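Local coordinates for CrtC domain-containing protein (Fusarium vanettenii 77-13-4, PDB 7A0Q) that probably hydrates the isoflavonoid phytoalexin kievitone, a plant defence compound, at residues T92-Y103 and S140-D148; T155-F166 and T247-A255. All coordinates share one frame; numbering follows the deposited sequence.

Overall arrangement
Contact 1 comes first along the chain: the hairpin of strands 86-94 and 100-107 meets the hairpin of strands 136-142 and 145-152, closing a 36-residue loop within the N-terminal lipocalin domain. Strand 145-152 then leads on to strand 158-168, where contact 2 opens. That contact spans 80 residues before it closes on strand 245-253 of the following eight-stranded lipocalin-like barrel. The two loops lie in series, neither nested nor crossed. Contact 1 and contact 2 lie on opposite sides of the chain's centre, the centres of the two contacts about 30 Å apart and their nearest atoms about 17 Å apart. Contact 1 therefore ties two hairpins together inside one domain, and contact 2 joins that domain to the next.

Contact 1: residues T92-Y103 and S140-D148; sequences TLNLETNEYHQY and SNHDNVTFD
Ser140 OG is held between the two hairpins: it takes a hydrogen bond from Tyr103 OH at 2.8 Å and donates its own hydrogen to Val145 O at 2.6 Å. That carbonyl is shared, because His142 N reaches it from the other face of its plane. The phenol is thus linked through the serine to the backbone pairing of strands 136-142 and 145-152. Beyond the hydroxyl, the Tyr103 ring lies face to face on the His142 imidazole, centroids 3.8 Å apart and planes at only 4°. The two side chains run past each other in opposite directions, each setting its CB over the other's ring. Tyr103 manages this with CG between its backbone N and carbonyl carbon (chi1 75°), which turns the ring over the second hairpin. Val145 fills in at the ring's edge, its CG1 3.7 Å from Tyr103 CE1, while its CG2 rests against His101 CB. The His101 ring has Asn144 CB over one face, and its NE2 donates in the ring plane to the anti lone pair of Glu99 OE1 at 2.7 Å, which would restrain the ring's rotation; His190 is a second partner of that oxygen. Farther along, a water joins Thr92 OG1, 2.7 Å away, to Asn144 O, to which it donates, and so links strand 86-94 to the turn of the second hairpin. Strand segments 100-103 and 145-148 cross almost at right angles, 87°, with axes 8.0 Å apart, so side chains rather than backbone pairing bridge them. The chemistry is mixed: a flat aromatic stack sits beside a chain of two hydrogen bonds, Tyr103 to Ser140 to Val145 O, which by fixing the far end of the phenol would hold the two rings in line, while Val145 packs at the edge of the tyrosine ring.

Contact 2: residues T155-F166 and T247-A255; sequences TGAVANGGAGTF and TRFATIRGA
Arg253 reaches across to 155-158, meeting it from CB to NH1. Arg253 CB packs on Val158 CG2 at 3.8 Å, and Arg253 CG then passes Ala157 O at 3.6 Å. Bends at chi2 and chi3 (-137° and 76°) bring CD beside Gly156 O and turn the guanidinium so that Arg253 NH1 donates to Gly156 O, 2.9 Å away, with the oxygen in the guanidinium plane. NE makes a weak bond to Gly254 O, and NH2 is taken up by a salt bridge to Glu31 and a bond to Glu230 O. Two residues back along the strand, Thr251 OG1 accepts from Gly161 N at 2.9 Å in the glycine-rich turn and donates to a water 2.7 Å away; the water in turn donates to Asn160 OD1, which also meets Ser234. Phe249 ends the row, its edge toward the face of Phe166 in a T-shaped stack with centroids 5.3 Å apart. Between the two lipocalin domains, then, the charge of Arg253 is shared among backbone carbonyls and an acid, so this part of the junction combines directional bonds at its Arg253 end with aromatic packing at its Phe249 end.

Contact 1: residues T92-Y103 and S140-D148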
# COMPACT_ATOMS: atom_id res chain seq x y z
N THR A 92 1.33 9.56 -9.37
CA THR A 92 2.78 9.60 -9.49
C THR A 92 3.30 10.77 -8.68
O THR A 92 2.66 11.83 -8.63
CB THR A 92 3.24 9.75 -10.94
OG1 THR A 92 2.83 11.04 -11.42
CG2 THR A 92 2.63 8.67 -11.83
N LEU A 93 4.44 10.57 -8.03
CA LEU A 93 5.11 11.61 -7.25
C LEU A 93 6.56 11.65 -7.69
O LEU A 93 7.26 10.64 -7.62
CB LEU A 93 5.00 11.34 -5.75
CG LEU A 93 5.73 12.33 -4.83
CD1 LEU A 93 5.08 13.71 -4.88
CD2 LEU A 93 5.81 11.81 -3.39
N ASN A 94 7.01 12.82 -8.14
CA ASN A 94 8.41 13.06 -8.46
C ASN A 94 9.14 13.46 -7.18
O ASN A 94 8.82 14.50 -6.59
CB ASN A 94 8.53 14.14 -9.53
CG ASN A 94 9.98 14.40 -9.96
OD1 ASN A 94 10.88 14.46 -9.13
ND2 ASN A 94 10.19 14.59 -11.25
N LEU A 95 10.11 12.65 -6.75
CA LEU A 95 10.75 12.91 -5.46
C LEU A 95 11.73 14.07 -5.51
O LEU A 95 12.09 14.59 -4.45
CB LEU A 95 11.46 11.65 -4.97
CG LEU A 95 10.53 10.46 -4.66
CD1 LEU A 95 11.31 9.34 -3.97
CD2 LEU A 95 9.35 10.90 -3.81
N GLU A 96 12.14 14.50 -6.70
CA GLU A 96 13.02 15.66 -6.80
C GLU A 96 12.25 16.96 -6.72
O GLU A 96 12.66 17.90 -6.03
CB GLU A 96 13.82 15.60 -8.10
CG GLU A 96 14.79 16.78 -8.28
CD GLU A 96 15.07 17.10 -9.74
OE1 GLU A 96 15.51 18.24 -10.02
OE2 GLU A 96 14.84 16.22 -10.61
N THR A 97 11.12 17.05 -7.43
CA THR A 97 10.40 18.31 -7.60
C THR A 97 9.10 18.39 -6.83
O THR A 97 8.51 19.48 -6.77
CB THR A 97 10.09 18.52 -9.09
OG1 THR A 97 9.12 17.54 -9.50
CG2 THR A 97 11.34 18.37 -9.92
N ASN A 98 8.64 17.29 -6.24
CA ASN A 98 7.34 17.13 -5.59
C ASN A 98 6.17 17.18 -6.57
O ASN A 98 5.01 17.21 -6.12
CB ASN A 98 7.09 18.17 -4.49
CG ASN A 98 8.03 18.00 -3.31
OD1 ASN A 98 8.58 16.92 -3.08
ND2 ASN A 98 8.22 19.07 -2.55
N GLU A 99 6.41 17.16 -7.88
CA GLU A 99 5.31 17.18 -8.82
C GLU A 99 4.46 15.92 -8.67
O GLU A 99 4.99 14.80 -8.66
CB GLU A 99 5.82 17.29 -10.26
CG GLU A 99 4.69 17.44 -11.28
CD GLU A 99 5.17 17.56 -12.71
OE1 GLU A 99 4.35 17.39 -13.64
OE2 GLU A 99 6.38 17.82 -12.92
N TYR A 100 3.15 16.10 -8.56
CA TYR A 100 2.23 15.03 -8.19
C TYR A 100 1.02 15.06 -9.11
O TYR A 100 0.45 16.12 -9.35
CB TYR A 100 1.82 15.18 -6.73
CG TYR A 100 0.73 14.25 -6.23
CD1 TYR A 100 1.01 12.93 -5.89
CD2 TYR A 100 -0.58 14.71 -6.07
CE1 TYR A 100 0.02 12.09 -5.41
CE2 TYR A 100 -1.58 13.87 -5.59
CZ TYR A 100 -1.28 12.56 -5.27
OH TYR A 100 -2.27 11.71 -4.80
N HIS A 101 0.63 13.89 -9.61
CA HIS A 101 -0.56 13.74 -10.43
C HIS A 101 -1.36 12.54 -9.95
O HIS A 101 -0.77 11.53 -9.55
CB HIS A 101 -0.20 13.57 -11.90
CG HIS A 101 0.52 14.75 -12.47
ND1 HIS A 101 -0.13 15.88 -12.91
CD2 HIS A 101 1.85 15.00 -12.64
CE1 HIS A 101 0.75 16.77 -13.34
NE2 HIS A 101 1.96 16.25 -13.18
N GLN A 102 -2.68 12.66 -10.00
CA GLN A 102 -3.55 11.58 -9.54
C GLN A 102 -4.86 11.62 -10.30
O GLN A 102 -5.27 12.65 -10.84
CB GLN A 102 -3.82 11.68 -8.04
CG GLN A 102 -4.39 13.02 -7.56
CD GLN A 102 -5.88 13.19 -7.80
OE1 GLN A 102 -6.66 12.25 -7.70
NE2 GLN A 102 -6.28 14.42 -8.13
N TYR A 103 -5.55 10.48 -10.30
CA TYR A 103 -6.92 10.42 -10.78
C TYR A 103 -7.62 9.22 -10.17
O TYR A 103 -6.98 8.28 -9.68
CB TYR A 103 -7.00 10.36 -12.31
CG TYR A 103 -6.63 9.01 -12.88
CD1 TYR A 103 -5.30 8.67 -13.12
CD2 TYR A 103 -7.60 8.07 -13.20
CE1 TYR A 103 -4.96 7.45 -13.65
CE2 TYR A 103 -7.27 6.84 -13.73
CZ TYR A 103 -5.94 6.54 -13.95
OH TYR A 103 -5.59 5.31 -14.48
N SER A 140 -1.49 2.18 -16.34
CA SER A 140 -2.36 3.34 -16.40
C SER A 140 -2.10 4.05 -17.72
O SER A 140 -0.95 4.16 -18.15
CB SER A 140 -2.10 4.29 -15.21
OG SER A 140 -2.93 5.44 -15.29
N ASN A 141 -3.19 4.51 -18.35
CA ASN A 141 -3.14 5.22 -19.64
C ASN A 141 -4.12 6.38 -19.54
O ASN A 141 -5.16 6.42 -20.20
CB ASN A 141 -3.47 4.30 -20.80
CG ASN A 141 -2.43 3.23 -20.99
OD1 ASN A 141 -1.33 3.50 -21.48
ND2 ASN A 141 -2.75 2.01 -20.58
N HIS A 142 -3.78 7.31 -18.66
CA HIS A 142 -4.56 8.49 -18.34
C HIS A 142 -3.66 9.69 -18.55
O HIS A 142 -2.45 9.61 -18.33
CB HIS A 142 -5.06 8.42 -16.90
CG HIS A 142 -6.12 9.41 -16.56
ND1 HIS A 142 -7.47 9.11 -16.64
CD2 HIS A 142 -6.05 10.67 -16.08
CE1 HIS A 142 -8.17 10.16 -16.25
NE2 HIS A 142 -7.33 11.12 -15.91
N ASP A 143 -4.24 10.79 -19.02
CA ASP A 143 -3.43 11.99 -19.20
C ASP A 143 -2.78 12.38 -17.88
O ASP A 143 -3.45 12.43 -16.84
CB ASP A 143 -4.29 13.13 -19.75
CG ASP A 143 -4.54 12.99 -21.25
OD1 ASP A 143 -3.68 12.40 -21.95
OD2 ASP A 143 -5.60 13.46 -21.71
N ASN A 144 -1.47 12.58 -17.92
CA ASN A 144 -0.60 12.93 -16.80
C ASN A 144 -0.45 11.82 -15.76
O ASN A 144 0.25 12.03 -14.77
CB ASN A 144 -1.05 14.22 -16.09
CG ASN A 144 -1.09 15.41 -17.03
OD1 ASN A 144 -0.10 16.13 -17.17
ND2 ASN A 144 -2.23 15.62 -17.67
N VAL A 145 -1.06 10.65 -15.96
CA VAL A 145 -0.75 9.47 -15.14
C VAL A 145 -0.68 8.25 -16.06
O VAL A 145 -1.68 7.55 -16.26
CB VAL A 145 -1.77 9.25 -14.01
CG1 VAL A 145 -1.38 8.04 -13.16
CG2 VAL A 145 -1.87 10.47 -13.14
N THR A 146 0.48 8.01 -16.65
CA THR A 146 0.66 6.93 -17.61
C THR A 146 1.89 6.13 -17.22
O THR A 146 2.97 6.70 -17.02
CB THR A 146 0.80 7.48 -19.04
OG1 THR A 146 -0.46 8.02 -19.47
CG2 THR A 146 1.21 6.37 -20.00
N PHE A 147 1.72 4.82 -17.06
CA PHE A 147 2.84 3.97 -16.66
C PHE A 147 2.46 2.53 -16.98
O PHE A 147 1.31 2.21 -17.25
CB PHE A 147 3.20 4.14 -15.17
CG PHE A 147 2.06 3.91 -14.21
CD1 PHE A 147 1.66 2.62 -13.87
CD2 PHE A 147 1.40 4.99 -13.63
CE1 PHE A 147 0.60 2.42 -12.98
CE2 PHE A 147 0.35 4.79 -12.72
CZ PHE A 147 -0.04 3.50 -12.40
N ASP A 148 3.47 1.67 -16.96
CA ASP A 148 3.27 0.25 -17.26
C ASP A 148 4.35 -0.50 -16.50
O ASP A 148 5.49 -0.61 -16.96
CB ASP A 148 3.33 -0.00 -18.76
CG ASP A 148 2.93 -1.42 -19.15
OD1 ASP A 148 2.73 -2.26 -18.26
OD2 ASP A 148 2.85 -1.69 -20.37
O HOH W 1 2.74 11.49 -14.12

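Contact 2: residues T155-F166 and T247-A255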
# COMPACT_ATOMS: atom_id res chain seq x y z
N THR A 155 10.01 -11.69 -2.72
CA THR A 155 10.01 -10.97 -1.45
C THR A 155 9.12 -11.71 -0.46
O THR A 155 8.03 -12.17 -0.83
CB THR A 155 9.54 -9.52 -1.68
OG1 THR A 155 9.63 -8.77 -0.46
CG2 THR A 155 8.10 -9.47 -2.25
N GLY A 156 9.59 -11.84 0.77
CA GLY A 156 8.84 -12.59 1.79
C GLY A 156 7.56 -11.87 2.19
O GLY A 156 7.56 -10.66 2.48
N ALA A 157 6.44 -12.60 2.20
CA ALA A 157 5.14 -11.98 2.44
C ALA A 157 5.00 -11.48 3.87
O ALA A 157 5.54 -12.07 4.82
CB ALA A 157 4.00 -12.95 2.14
N VAL A 158 4.28 -10.37 4.02
CA VAL A 158 3.78 -9.87 5.30
C VAL A 158 2.38 -10.43 5.45
O VAL A 158 1.47 -10.05 4.71
CB VAL A 158 3.75 -8.34 5.34
CG1 VAL A 158 3.16 -7.83 6.66
CG2 VAL A 158 5.15 -7.75 5.08
N ALA A 159 2.20 -11.36 6.39
CA ALA A 159 0.90 -12.00 6.63
C ALA A 159 0.24 -11.24 7.78
O ALA A 159 0.50 -11.52 8.96
CB ALA A 159 1.08 -13.48 6.95
N ASN A 160 -0.60 -10.27 7.44
CA ASN A 160 -1.15 -9.37 8.45
C ASN A 160 -1.86 -10.16 9.54
O ASN A 160 -2.59 -11.12 9.26
CB ASN A 160 -2.10 -8.38 7.78
CG ASN A 160 -1.34 -7.31 7.03
OD1 ASN A 160 -0.95 -6.29 7.60
ND2 ASN A 160 -1.09 -7.55 5.75
N GLY A 161 -1.65 -9.73 10.78
CA GLY A 161 -2.24 -10.43 11.91
C GLY A 161 -1.48 -11.66 12.34
O GLY A 161 -1.87 -12.29 13.34
N GLY A 162 -0.42 -12.03 11.62
CA GLY A 162 0.40 -13.17 11.93
C GLY A 162 0.17 -14.32 10.97
O GLY A 162 1.12 -14.97 10.54
N ALA A 163 -1.10 -14.57 10.63
CA ALA A 163 -1.46 -15.66 9.73
C ALA A 163 -2.26 -15.18 8.53
O ALA A 163 -2.74 -16.01 7.74
CB ALA A 163 -2.25 -16.74 10.48
N GLY A 164 -2.44 -13.87 8.36
CA GLY A 164 -3.02 -13.31 7.16
C GLY A 164 -4.41 -12.76 7.31
O GLY A 164 -4.97 -12.28 6.32
N THR A 165 -5.00 -12.81 8.52
CA THR A 165 -6.37 -12.35 8.73
C THR A 165 -6.49 -11.63 10.07
O THR A 165 -5.76 -11.93 11.01
CB THR A 165 -7.36 -13.53 8.65
OG1 THR A 165 -8.71 -13.06 8.76
CG2 THR A 165 -7.07 -14.58 9.74
N PHE A 166 -7.41 -10.68 10.13
CA PHE A 166 -7.69 -9.99 11.40
C PHE A 166 -9.07 -9.34 11.32
O PHE A 166 -9.69 -9.28 10.25
CB PHE A 166 -6.59 -8.97 11.75
CG PHE A 166 -6.45 -7.82 10.78
CD1 PHE A 166 -5.62 -7.93 9.67
CD2 PHE A 166 -7.10 -6.60 11.01
CE1 PHE A 166 -5.46 -6.86 8.79
CE2 PHE A 166 -6.95 -5.54 10.14
CZ PHE A 166 -6.12 -5.66 9.02
N THR A 247 -8.41 -0.44 17.61
CA THR A 247 -7.41 -1.25 16.92
C THR A 247 -6.18 -0.41 16.64
O THR A 247 -6.28 0.68 16.07
CB THR A 247 -8.01 -1.84 15.64
OG1 THR A 247 -9.05 -2.76 16.00
CG2 THR A 247 -6.93 -2.59 14.84
N ARG A 248 -5.02 -0.88 17.09
CA ARG A 248 -3.79 -0.10 16.92
C ARG A 248 -2.64 -1.10 17.01
O ARG A 248 -2.21 -1.47 18.11
CB ARG A 248 -3.69 1.01 17.97
CG ARG A 248 -4.09 0.59 19.39
CD ARG A 248 -4.04 1.77 20.37
NE ARG A 248 -4.36 1.35 21.73
CZ ARG A 248 -3.48 0.84 22.59
NH1 ARG A 248 -2.22 0.66 22.25
NH2 ARG A 248 -3.88 0.50 23.81
N PHE A 249 -2.16 -1.57 15.86
CA PHE A 249 -1.20 -2.66 15.91
C PHE A 249 -0.38 -2.69 14.63
O PHE A 249 -0.77 -2.14 13.59
CB PHE A 249 -1.90 -4.02 16.15
CG PHE A 249 -2.46 -4.66 14.90
CD1 PHE A 249 -3.52 -4.08 14.20
CD2 PHE A 249 -1.93 -5.85 14.42
CE1 PHE A 249 -4.04 -4.69 13.04
CE2 PHE A 249 -2.44 -6.47 13.29
CZ PHE A 249 -3.48 -5.89 12.60
N ALA A 250 0.79 -3.32 14.74
CA ALA A 250 1.67 -3.54 13.61
C ALA A 250 1.89 -5.03 13.42
O ALA A 250 2.05 -5.77 14.40
CB ALA A 250 3.03 -2.83 13.82
N THR A 251 1.89 -5.46 12.16
CA THR A 251 2.47 -6.73 11.76
C THR A 251 3.83 -6.43 11.16
O THR A 251 3.94 -5.63 10.23
CB THR A 251 1.60 -7.49 10.75
OG1 THR A 251 0.27 -7.64 11.26
CG2 THR A 251 2.21 -8.87 10.49
N ILE A 252 4.87 -7.02 11.72
CA ILE A 252 6.23 -6.77 11.26
C ILE A 252 6.80 -8.09 10.77
O ILE A 252 6.90 -9.05 11.54
CB ILE A 252 7.10 -6.18 12.37
CG1 ILE A 252 6.46 -4.90 12.92
CG2 ILE A 252 8.53 -5.96 11.83
CD1 ILE A 252 7.26 -4.21 14.02
N ARG A 253 7.18 -8.13 9.50
CA ARG A 253 7.91 -9.26 8.96
C ARG A 253 9.39 -8.97 9.10
O ARG A 253 9.86 -7.92 8.64
CB ARG A 253 7.54 -9.52 7.50
CG ARG A 253 8.18 -10.77 6.92
CD ARG A 253 8.71 -10.50 5.50
NE ARG A 253 9.96 -9.74 5.52
CZ ARG A 253 10.59 -9.31 4.42
NH1 ARG A 253 10.10 -9.54 3.21
NH2 ARG A 253 11.73 -8.64 4.54
N GLY A 254 10.12 -9.87 9.74
CA GLY A 254 11.56 -9.76 9.85
C GLY A 254 12.27 -10.70 8.91
O GLY A 254 11.81 -10.98 7.79
N ALA A 255 13.43 -11.18 9.35
CA ALA A 255 14.18 -12.19 8.62
C ALA A 255 13.60 -13.57 8.88
O ALA A 255 12.94 -13.82 9.90
CB ALA A 255 15.65 -12.15 9.03
O HOH W 2 -0.94 -5.44 10.36